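Local atomic coordinates of immunoreactive 84kD antigen PG93 (Porphyromonas gingivalis, PDB entry 5M11), a protein that serves as an essential surface component of the type IX secretion system and binds zinc and calcium ions. Residues W436-A441 with G471-L476; F459-V464 with S510-L515; N478-V483 with I499-G504. All blocks are in the same frame, centred on the assembly; numbering follows the deposited sequence.

Contact 1: residues W436-A441 with G471-L476; sequences WGTLGA and GNMIIL
W436 meets the other strand with the base of its side chain: CB lies 3.8 Å from M473 SD, while the indole, with CG anti to the carbonyl carbon (chi1 -68°), swings away from strand 471-475. The CD1 corner of the ring meets I475 CD1, loosely, at 4.4 Å. A tryptophan suits this buried place because its broad ring packs on M448 and P506 and takes a cation-pi contact from K481, while NE1 is hydrogen-bonded to D430 OD2. At G437, M473 CE approaches the backbone itself, 4.0 Å from the glycine CA. T438 turns CG2 onto the same methyl, M473 CE, at 3.7 Å, and its OG1 hydrogen-bonds to K425 O, so one small side chain serves both an apolar and a polar neighbour. M473 reaches all three residues because it runs extended from the backbone, CG anti to N, and bends only at chi3 (-67°). No hydrogen bond joins the strands, whose short axes are 8.0 Å apart and run roughly antiparallel at 157°. They belong to successive four-stranded antiparallel sheets, 471-475 lying in a strand at the border of the second; such face-to-face apolar packing between consecutive sheets is consistent with neighbouring blades of a beta-propeller.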
loop_
_atom_site.group_PDB
_atom_site.type_symbol
_atom_site.label_atom_id
_atom_site.label_comp_id
_atom_site.label_asym_id
_atom_site.label_seq_id
_atom_site.Cartn_x
_atom_site.Cartn_y
_atom_site.Cartn_z
ATOM N N TRP A 436 -11.768 13.835 23.601
ATOM C CA TRP A 436 -10.912 15.008 23.482
ATOM C C TRP A 436 -10.407 15.089 22.042
ATOM O O TRP A 436 -10.149 14.057 21.401
ATOM C CB TRP A 436 -9.757 14.924 24.473
ATOM C CG TRP A 436 -10.226 15.041 25.875
ATOM C CD1 TRP A 436 -10.686 14.034 26.671
ATOM C CD2 TRP A 436 -10.396 16.256 26.619
ATOM N NE1 TRP A 436 -11.106 14.544 27.880
ATOM C CE2 TRP A 436 -10.907 15.902 27.886
ATOM C CE3 TRP A 436 -10.135 17.610 26.345
ATOM C CZ2 TRP A 436 -11.179 16.848 28.870
ATOM C CZ3 TRP A 436 -10.398 18.549 27.325
ATOM C CH2 TRP A 436 -10.930 18.169 28.562
ATOM N N GLY A 437 -10.285 16.293 21.537
ATOM C CA GLY A 437 -9.820 16.479 20.180
ATOM C C GLY A 437 -9.448 17.907 19.913
ATOM O O GLY A 437 -9.760 18.803 20.702
ATOM N N THR A 438 -8.773 18.120 18.788
ATOM C CA THR A 438 -8.325 19.437 18.369
ATOM C C THR A 438 -8.919 19.771 16.986
ATOM O O THR A 438 -9.341 18.873 16.251
ATOM C CB THR A 438 -6.783 19.518 18.406
ATOM O OG1 THR A 438 -6.242 18.890 17.240
ATOM C CG2 THR A 438 -6.175 18.934 19.696
ATOM N N LEU A 439 -8.984 21.079 16.666
ATOM C CA LEU A 439 -9.503 21.648 15.417
ATOM C C LEU A 439 -8.470 22.573 14.810
ATOM O O LEU A 439 -7.786 23.315 15.528
ATOM C CB LEU A 439 -10.801 22.441 15.663
ATOM C CG LEU A 439 -11.956 21.763 16.396
ATOM C CD1 LEU A 439 -12.699 22.761 17.279
ATOM C CD2 LEU A 439 -12.903 21.110 15.429
ATOM N N GLY A 440 -8.391 22.564 13.494
ATOM C CA GLY A 440 -7.464 23.427 12.778
ATOM C C GLY A 440 -8.029 24.770 12.358
ATOM O O GLY A 440 -9.226 24.888 12.067
ATOM N N ALA A 441 -7.123 25.777 12.316
ATOM C CA ALA A 441 -7.272 27.185 11.910
ATOM C C ALA A 441 -8.479 27.927 12.571
ATOM O O ALA A 441 -9.200 28.654 11.883
ATOM C CB ALA A 441 -7.358 27.279 10.390
ATOM N N GLY A 471 -1.218 17.428 15.257
ATOM C CA GLY A 471 -0.940 16.084 14.774
ATOM C C GLY A 471 -1.836 15.045 15.390
ATOM O O GLY A 471 -2.959 14.833 14.934
ATOM N N ASN A 472 -1.337 14.382 16.425
ATOM C CA ASN A 472 -2.061 13.313 17.111
ATOM C C ASN A 472 -2.025 13.520 18.635
ATOM O O ASN A 472 -1.126 14.183 19.155
ATOM C CB ASN A 472 -1.493 11.947 16.718
ATOM C CG ASN A 472 -1.412 11.716 15.228
ATOM O OD1 ASN A 472 -0.341 11.853 14.609
ATOM N ND2 ASN A 472 -2.545 11.389 14.622
ATOM N N MET A 473 -3.007 12.965 19.345
ATOM C CA MET A 473 -3.069 13.165 20.787
ATOM C C MET A 473 -2.770 11.891 21.571
ATOM O O MET A 473 -3.311 10.825 21.262
ATOM C CB MET A 473 -4.460 13.707 21.181
ATOM C CG MET A 473 -4.608 14.088 22.649
ATOM S SD MET A 473 -6.288 14.657 23.027
ATOM C CE MET A 473 -6.335 16.189 22.104
ATOM N N ILE A 474 -1.921 12.005 22.599
ATOM C CA ILE A 474 -1.708 10.883 23.498
ATOM C C ILE A 474 -2.102 11.384 24.874
ATOM O O ILE A 474 -1.816 12.537 25.199
ATOM C CB ILE A 474 -0.339 10.161 23.440
ATOM C CG1 ILE A 474 0.815 10.994 23.993
ATOM C CG2 ILE A 474 -0.050 9.678 22.027
ATOM C CD1 ILE A 474 1.986 10.176 24.303
ATOM N N ILE A 475 -2.874 10.579 25.616
ATOM C CA ILE A 475 -3.366 10.924 26.951
ATOM C C ILE A 475 -2.677 9.972 27.954
ATOM O O ILE A 475 -2.992 8.783 27.990
ATOM C CB ILE A 475 -4.936 10.875 27.018
ATOM C CG1 ILE A 475 -5.598 11.807 25.991
ATOM C CG2 ILE A 475 -5.476 11.132 28.423
ATOM C CD1 ILE A 475 -7.135 11.563 25.766
ATOM N N LEU A 476 -1.725 10.495 28.740
ATOM C CA LEU A 476 -0.990 9.732 29.753
ATOM C C LEU A 476 -1.914 9.308 30.912
ATOM O O LEU A 476 -2.922 9.999 31.138
ATOM C CB LEU A 476 0.194 10.558 30.293
ATOM C CG LEU A 476 1.544 10.151 29.734
ATOM C CD1 LEU A 476 1.903 10.965 28.531
ATOM C CD2 LEU A 476 2.612 10.272 30.760
#

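Contact 2: residues F459-V464 with S510-L515; sequences FSYPDV and SDDSHL. With ZN (zinc ion), chain G; CA (calcium ion), chain B.
Loop 459-464 lies over the face of the sheet that carries H514, with no backbone hydrogen bond to 510-515, the nearest alpha carbons, Y461 CA and H514 CA, standing 8.4 Å apart, and a turn closed by the V464 N hydrogen bond to Y461 O shapes the loop. Side chains bridge the gap. The rings of Y461 and H514 form an offset stack, centroids 4.1 Å apart and planes 20° from parallel, with Y461 CD1 over the imidazole near its rim. Tyrosine suits the place because its far end is used too: OH donates to D512 OD2 at 2.7 Å, on the lone pair directed away from the other oxygen. That other oxygen, D512 OD1, binds calcium at 2.4 Å, as does D511 OD1, so each oxygen of the D512 carboxylate has its own partner; the metal's pull would probably polarise it. At the other end of the stack, H514 NE2 binds zinc at 2.1 Å. D463 supplies both carboxylate oxygens to this ion, OD2 at 2.1 Å and OD1 at 2.5 Å, its plane nearly coplanar with the imidazole. F459 CE1 touches D512 OD2 loosely, and Y461 CE2 meets the F459 ring at its edge. The loop follows strand 455-459 and leads to strand 469-475; beneath it Y461 rests on I446 of strand 446-450 and L498 of strand 497-501, while H514 packs on F500.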
loop_
_atom_site.group_PDB
_atom_site.type_symbol
_atom_site.label_atom_id
_atom_site.label_comp_id
_atom_site.label_asym_id
_atom_site.label_seq_id
_atom_site.Cartn_x
_atom_site.Cartn_y
_atom_site.Cartn_z
ATOM N N PHE A 459 -11.898 25.166 24.384
ATOM C CA PHE A 459 -10.981 26.151 24.940
ATOM C C PHE A 459 -9.684 26.164 24.128
ATOM O O PHE A 459 -9.571 25.437 23.141
ATOM C CB PHE A 459 -10.701 25.854 26.435
ATOM C CG PHE A 459 -10.073 24.508 26.740
ATOM C CD1 PHE A 459 -8.690 24.337 26.689
ATOM C CD2 PHE A 459 -10.853 23.434 27.142
ATOM C CE1 PHE A 459 -8.106 23.103 26.978
ATOM C CE2 PHE A 459 -10.261 22.204 27.458
ATOM C CZ PHE A 459 -8.890 22.053 27.380
ATOM N N SER A 460 -8.695 26.965 24.572
ATOM C CA SER A 460 -7.356 27.039 23.993
ATOM C C SER A 460 -6.382 27.725 24.947
ATOM O O SER A 460 -6.763 28.159 26.044
ATOM C CB SER A 460 -7.367 27.768 22.653
ATOM O OG SER A 460 -6.193 27.418 21.939
ATOM N N TYR A 461 -5.117 27.818 24.518
ATOM C CA TYR A 461 -4.059 28.526 25.221
ATOM C C TYR A 461 -3.452 29.504 24.207
ATOM O O TYR A 461 -3.083 29.051 23.127
ATOM C CB TYR A 461 -3.042 27.542 25.798
ATOM C CG TYR A 461 -3.666 26.452 26.644
ATOM C CD1 TYR A 461 -4.105 26.711 27.941
ATOM C CD2 TYR A 461 -3.815 25.154 26.147
ATOM C CE1 TYR A 461 -4.676 25.707 28.726
ATOM C CE2 TYR A 461 -4.374 24.140 26.926
ATOM C CZ TYR A 461 -4.790 24.417 28.220
ATOM O OH TYR A 461 -5.324 23.421 29.001
ATOM N N PRO A 462 -3.434 30.839 24.470
ATOM C CA PRO A 462 -2.958 31.812 23.450
ATOM C C PRO A 462 -1.706 31.424 22.641
ATOM O O PRO A 462 -1.656 31.705 21.438
ATOM C CB PRO A 462 -2.680 33.074 24.266
ATOM C CG PRO A 462 -3.563 32.977 25.447
ATOM C CD PRO A 462 -3.910 31.531 25.686
ATOM N N ASP A 463 -0.718 30.778 23.288
ATOM C CA ASP A 463 0.531 30.309 22.669
ATOM C C ASP A 463 0.270 29.227 21.548
ATOM O O ASP A 463 1.042 29.164 20.595
ATOM C CB ASP A 463 1.534 29.789 23.742
ATOM C CG ASP A 463 0.935 29.398 25.095
ATOM O OD1 ASP A 463 0.726 30.305 25.945
ATOM O OD2 ASP A 463 0.661 28.194 25.296
ATOM N N VAL A 464 -0.821 28.428 21.644
ATOM C CA VAL A 464 -1.194 27.395 20.649
ATOM C C VAL A 464 -2.482 27.751 19.847
ATOM O O VAL A 464 -2.794 27.038 18.892
ATOM C CB VAL A 464 -1.343 25.960 21.233
ATOM C CG1 VAL A 464 0.002 25.366 21.626
ATOM C CG2 VAL A 464 -2.352 25.901 22.381
ATOM N N SER A 510 -8.839 28.428 34.013
ATOM C CA SER A 510 -8.401 29.074 35.255
ATOM C C SER A 510 -7.683 28.119 36.236
ATOM O O SER A 510 -6.835 28.588 36.998
ATOM C CB SER A 510 -9.575 29.768 35.946
ATOM O OG SER A 510 -10.417 28.914 36.704
ATOM N N ASP A 511 -8.001 26.800 36.202
ATOM C CA ASP A 511 -7.417 25.778 37.081
ATOM C C ASP A 511 -6.450 24.826 36.341
ATOM O O ASP A 511 -5.781 24.017 36.994
ATOM C CB ASP A 511 -8.525 24.972 37.803
ATOM C CG ASP A 511 -9.452 24.121 36.943
ATOM O OD1 ASP A 511 -10.001 24.652 35.941
ATOM O OD2 ASP A 511 -9.705 22.955 37.324
ATOM N N ASP A 512 -6.356 24.944 34.997
ATOM C CA ASP A 512 -5.493 24.126 34.146
ATOM C C ASP A 512 -4.011 24.328 34.378
ATOM O O ASP A 512 -3.579 25.377 34.859
ATOM C CB ASP A 512 -5.765 24.423 32.671
ATOM C CG ASP A 512 -7.074 23.887 32.164
ATOM O OD1 ASP A 512 -7.969 23.635 32.990
ATOM O OD2 ASP A 512 -7.214 23.739 30.936
ATOM N N SER A 513 -3.243 23.293 34.000
ATOM C CA SER A 513 -1.785 23.198 33.949
ATOM C C SER A 513 -1.410 22.857 32.508
ATOM O O SER A 513 -2.007 21.938 31.931
ATOM C CB SER A 513 -1.268 22.126 34.908
ATOM O OG SER A 513 -1.501 22.415 36.275
ATOM N N HIS A 514 -0.484 23.619 31.897
ATOM C CA HIS A 514 -0.062 23.371 30.508
ATOM C C HIS A 514 1.350 23.848 30.267
ATOM O O HIS A 514 1.819 24.810 30.883
ATOM C CB HIS A 514 -1.021 24.008 29.469
ATOM C CG HIS A 514 -0.756 25.454 29.149
ATOM N ND1 HIS A 514 -1.316 26.475 29.897
ATOM C CD2 HIS A 514 -0.004 25.997 28.159
ATOM C CE1 HIS A 514 -0.880 27.597 29.347
ATOM N NE2 HIS A 514 -0.084 27.358 28.299
ATOM N N LEU A 515 2.007 23.203 29.327
ATOM C CA LEU A 515 3.344 23.587 28.938
ATOM C C LEU A 515 3.506 23.402 27.463
ATOM O O LEU A 515 3.459 22.272 26.959
ATOM C CB LEU A 515 4.436 22.808 29.713
ATOM C CG LEU A 515 5.895 23.227 29.431
ATOM C CD1 LEU A 515 6.233 24.544 30.125
ATOM C CD2 LEU A 515 6.857 22.134 29.812
HETATM ZN ZN ZN G . 1.462 28.328 27.213
HETATM CA CA CA B . -10.140 23.334 33.938
#

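Contact 3: residues N478-V483 with I499-G504. With CA (calcium ion), chain B.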
loop_
_atom_site.group_PDB
_atom_site.type_symbol
_atom_site.label_atom_id
_atom_site.label_comp_id
_atom_site.label_asym_id
_atom_site.label_seq_id
_atom_site.Cartn_x
_atom_site.Cartn_y
_atom_site.Cartn_z
ATOM N N ASN A 478 -1.930 9.797 34.078
ATOM C CA ASN A 478 -2.205 10.892 35.023
ATOM C C ASN A 478 -3.164 11.976 34.441
ATOM O O ASN A 478 -3.488 12.949 35.129
ATOM C CB ASN A 478 -0.891 11.545 35.462
ATOM C CG ASN A 478 -0.147 12.249 34.357
ATOM O OD1 ASN A 478 -0.238 11.903 33.177
ATOM N ND2 ASN A 478 0.637 13.224 34.727
ATOM N N GLY A 479 -3.577 11.812 33.186
ATOM C CA GLY A 479 -4.501 12.740 32.537
ATOM C C GLY A 479 -3.902 13.788 31.624
ATOM O O GLY A 479 -4.647 14.483 30.926
ATOM N N ASP A 480 -2.560 13.928 31.630
ATOM C CA ASP A 480 -1.839 14.869 30.767
ATOM C C ASP A 480 -2.120 14.545 29.303
ATOM O O ASP A 480 -2.224 13.365 28.942
ATOM C CB ASP A 480 -0.322 14.801 31.041
ATOM C CG ASP A 480 0.142 15.425 32.337
ATOM O OD1 ASP A 480 -0.677 15.522 33.283
ATOM O OD2 ASP A 480 1.338 15.783 32.422
ATOM N N LYS A 481 -2.269 15.577 28.468
ATOM C CA LYS A 481 -2.552 15.374 27.050
ATOM C C LYS A 481 -1.437 15.976 26.246
ATOM O O LYS A 481 -1.119 17.151 26.431
ATOM C CB LYS A 481 -3.922 15.966 26.664
ATOM C CG LYS A 481 -5.086 15.244 27.335
ATOM C CD LYS A 481 -6.250 16.159 27.629
ATOM C CE LYS A 481 -7.348 15.449 28.391
ATOM N NZ LYS A 481 -7.127 15.487 29.860
ATOM N N TRP A 482 -0.792 15.154 25.401
ATOM C CA TRP A 482 0.306 15.579 24.522
ATOM C C TRP A 482 -0.216 15.667 23.124
ATOM O O TRP A 482 -0.826 14.709 22.640
ATOM C CB TRP A 482 1.521 14.618 24.585
ATOM C CG TRP A 482 2.217 14.534 25.920
ATOM C CD1 TRP A 482 1.632 14.367 27.138
ATOM C CD2 TRP A 482 3.638 14.498 26.152
ATOM N NE1 TRP A 482 2.593 14.323 28.123
ATOM C CE2 TRP A 482 3.832 14.364 27.544
ATOM C CE3 TRP A 482 4.767 14.596 25.320
ATOM C CZ2 TRP A 482 5.100 14.326 28.125
ATOM C CZ3 TRP A 482 6.022 14.553 25.895
ATOM C CH2 TRP A 482 6.182 14.431 27.285
ATOM N N VAL A 483 -0.046 16.830 22.487
ATOM C CA VAL A 483 -0.465 17.034 21.095
ATOM C C VAL A 483 0.721 17.619 20.327
ATOM O O VAL A 483 1.230 18.649 20.749
ATOM C CB VAL A 483 -1.754 17.904 20.902
ATOM C CG1 VAL A 483 -2.416 17.594 19.571
ATOM C CG2 VAL A 483 -2.766 17.708 22.024
ATOM N N ILE A 499 1.647 20.016 25.967
ATOM C CA ILE A 499 1.235 19.132 27.058
ATOM C C ILE A 499 0.263 19.954 27.888
ATOM O O ILE A 499 0.578 21.104 28.189
ATOM C CB ILE A 499 2.436 18.588 27.899
ATOM C CG1 ILE A 499 3.543 17.986 27.018
ATOM C CG2 ILE A 499 1.999 17.611 29.002
ATOM C CD1 ILE A 499 4.743 18.874 26.900
ATOM N N PHE A 500 -0.924 19.410 28.210
ATOM C CA PHE A 500 -1.885 20.146 29.031
ATOM C C PHE A 500 -2.806 19.224 29.831
ATOM O O PHE A 500 -3.064 18.090 29.413
ATOM C CB PHE A 500 -2.718 21.110 28.182
ATOM C CG PHE A 500 -3.633 20.448 27.196
ATOM C CD1 PHE A 500 -4.979 20.263 27.489
ATOM C CD2 PHE A 500 -3.163 20.042 25.952
ATOM C CE1 PHE A 500 -5.832 19.650 26.572
ATOM C CE2 PHE A 500 -4.012 19.424 25.040
ATOM C CZ PHE A 500 -5.341 19.226 25.360
ATOM N N ASN A 501 -3.303 19.731 30.983
ATOM C CA ASN A 501 -4.228 19.026 31.864
ATOM C C ASN A 501 -5.368 19.952 32.256
ATOM O O ASN A 501 -5.169 20.939 32.959
ATOM C CB ASN A 501 -3.526 18.468 33.103
ATOM C CG ASN A 501 -4.257 17.303 33.714
ATOM O OD1 ASN A 501 -5.380 17.427 34.218
ATOM N ND2 ASN A 501 -3.627 16.144 33.690
ATOM N N ASP A 502 -6.568 19.625 31.763
ATOM C CA ASP A 502 -7.840 20.322 31.964
ATOM C C ASP A 502 -8.275 20.376 33.447
ATOM O O ASP A 502 -9.164 21.158 33.784
ATOM C CB ASP A 502 -8.919 19.602 31.147
ATOM C CG ASP A 502 -9.180 18.188 31.627
ATOM O OD1 ASP A 502 -8.217 17.367 31.626
ATOM O OD2 ASP A 502 -10.338 17.903 32.033
ATOM N N ARG A 503 -7.681 19.500 34.302
ATOM C CA ARG A 503 -7.903 19.344 35.752
ATOM C C ARG A 503 -9.396 19.064 36.081
ATOM O O ARG A 503 -9.964 19.669 37.001
ATOM C CB ARG A 503 -7.359 20.570 36.557
ATOM C CG ARG A 503 -5.850 20.835 36.433
ATOM C CD ARG A 503 -5.009 19.701 36.988
ATOM N NE ARG A 503 -3.596 20.059 37.123
ATOM C CZ ARG A 503 -2.582 19.217 36.931
ATOM N NH1 ARG A 503 -2.810 17.960 36.566
ATOM N NH2 ARG A 503 -1.331 19.629 37.096
ATOM N N GLY A 504 -10.006 18.158 35.322
ATOM C CA GLY A 504 -11.398 17.741 35.496
ATOM C C GLY A 504 -12.494 18.708 35.070
ATOM O O GLY A 504 -13.665 18.324 35.019
HETATM CA CA CA B . -10.140 23.334 33.938
#
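K481 NZ forms a salt bridge with D502 OD1 at 2.8 Å, coming from above the carboxylate plane, and also donates to G479 O at 2.9 Å. A lysine fits because its long chain, bent at chi2 and chi4, can bring the ammonium to both acceptors. N501 ND2 reaches across to D480 OD1 at 3.0 Å, close to its own amide plane and on the oxygen's anti lone pair, the carboxylate and amide planes standing 77° apart. The other end of the same amide, N501 OD1, accepts R503 N, an Asx turn that bends the chain out of the strand. Between the backbones, K481 and F500 are a hydrogen-bonded antiparallel pair, K481 N to F500 O at 2.8 Å and F500 N to K481 O at 2.9 Å. G479 has a positive phi of 99°, a backbone shape glycine adopts readily, having no CB to meet the preceding carbonyl oxygen. K481 CB lies over one face of the F500 ring, a CH-pi contact 3.9 Å from its centroid, and V483 CG2 meets that ring at its edge. On the other face of the sheet I499 CG1 sits 3.6 Å from the centroid of the W482 five-membered ring, over its face. Strands 481-485 and 497-501 thus form a beta hairpin, here the two inner strands of a propeller-like blade, and the chain leaving it supplies D502 O to the calcium site.

Contacts 2 and 3 share the calcium ion: D502 O from 499-504 and D511 OD1 and D512 OD1 from 510-515 all bind it, with T505 and T508 completing the site. Their strands are neighbours in one sheet, joined by a probable hydrogen bond, N501 N to S513 O, 2.7 Å. Strand 471-475 of contact 1 borders the same sheet, I474 O lying 2.8 Å from W482 N. W436 ties contact 1 to both others: CD2 lies 3.6 Å from K481 CE, CZ2 3.4 Å from D502 OD2 and CZ3 3.7 Å from F459 CE2; its side chain is about 7 Å from the calcium ion. Of the three, only contact 2 ligates the zinc held by D463 and H514.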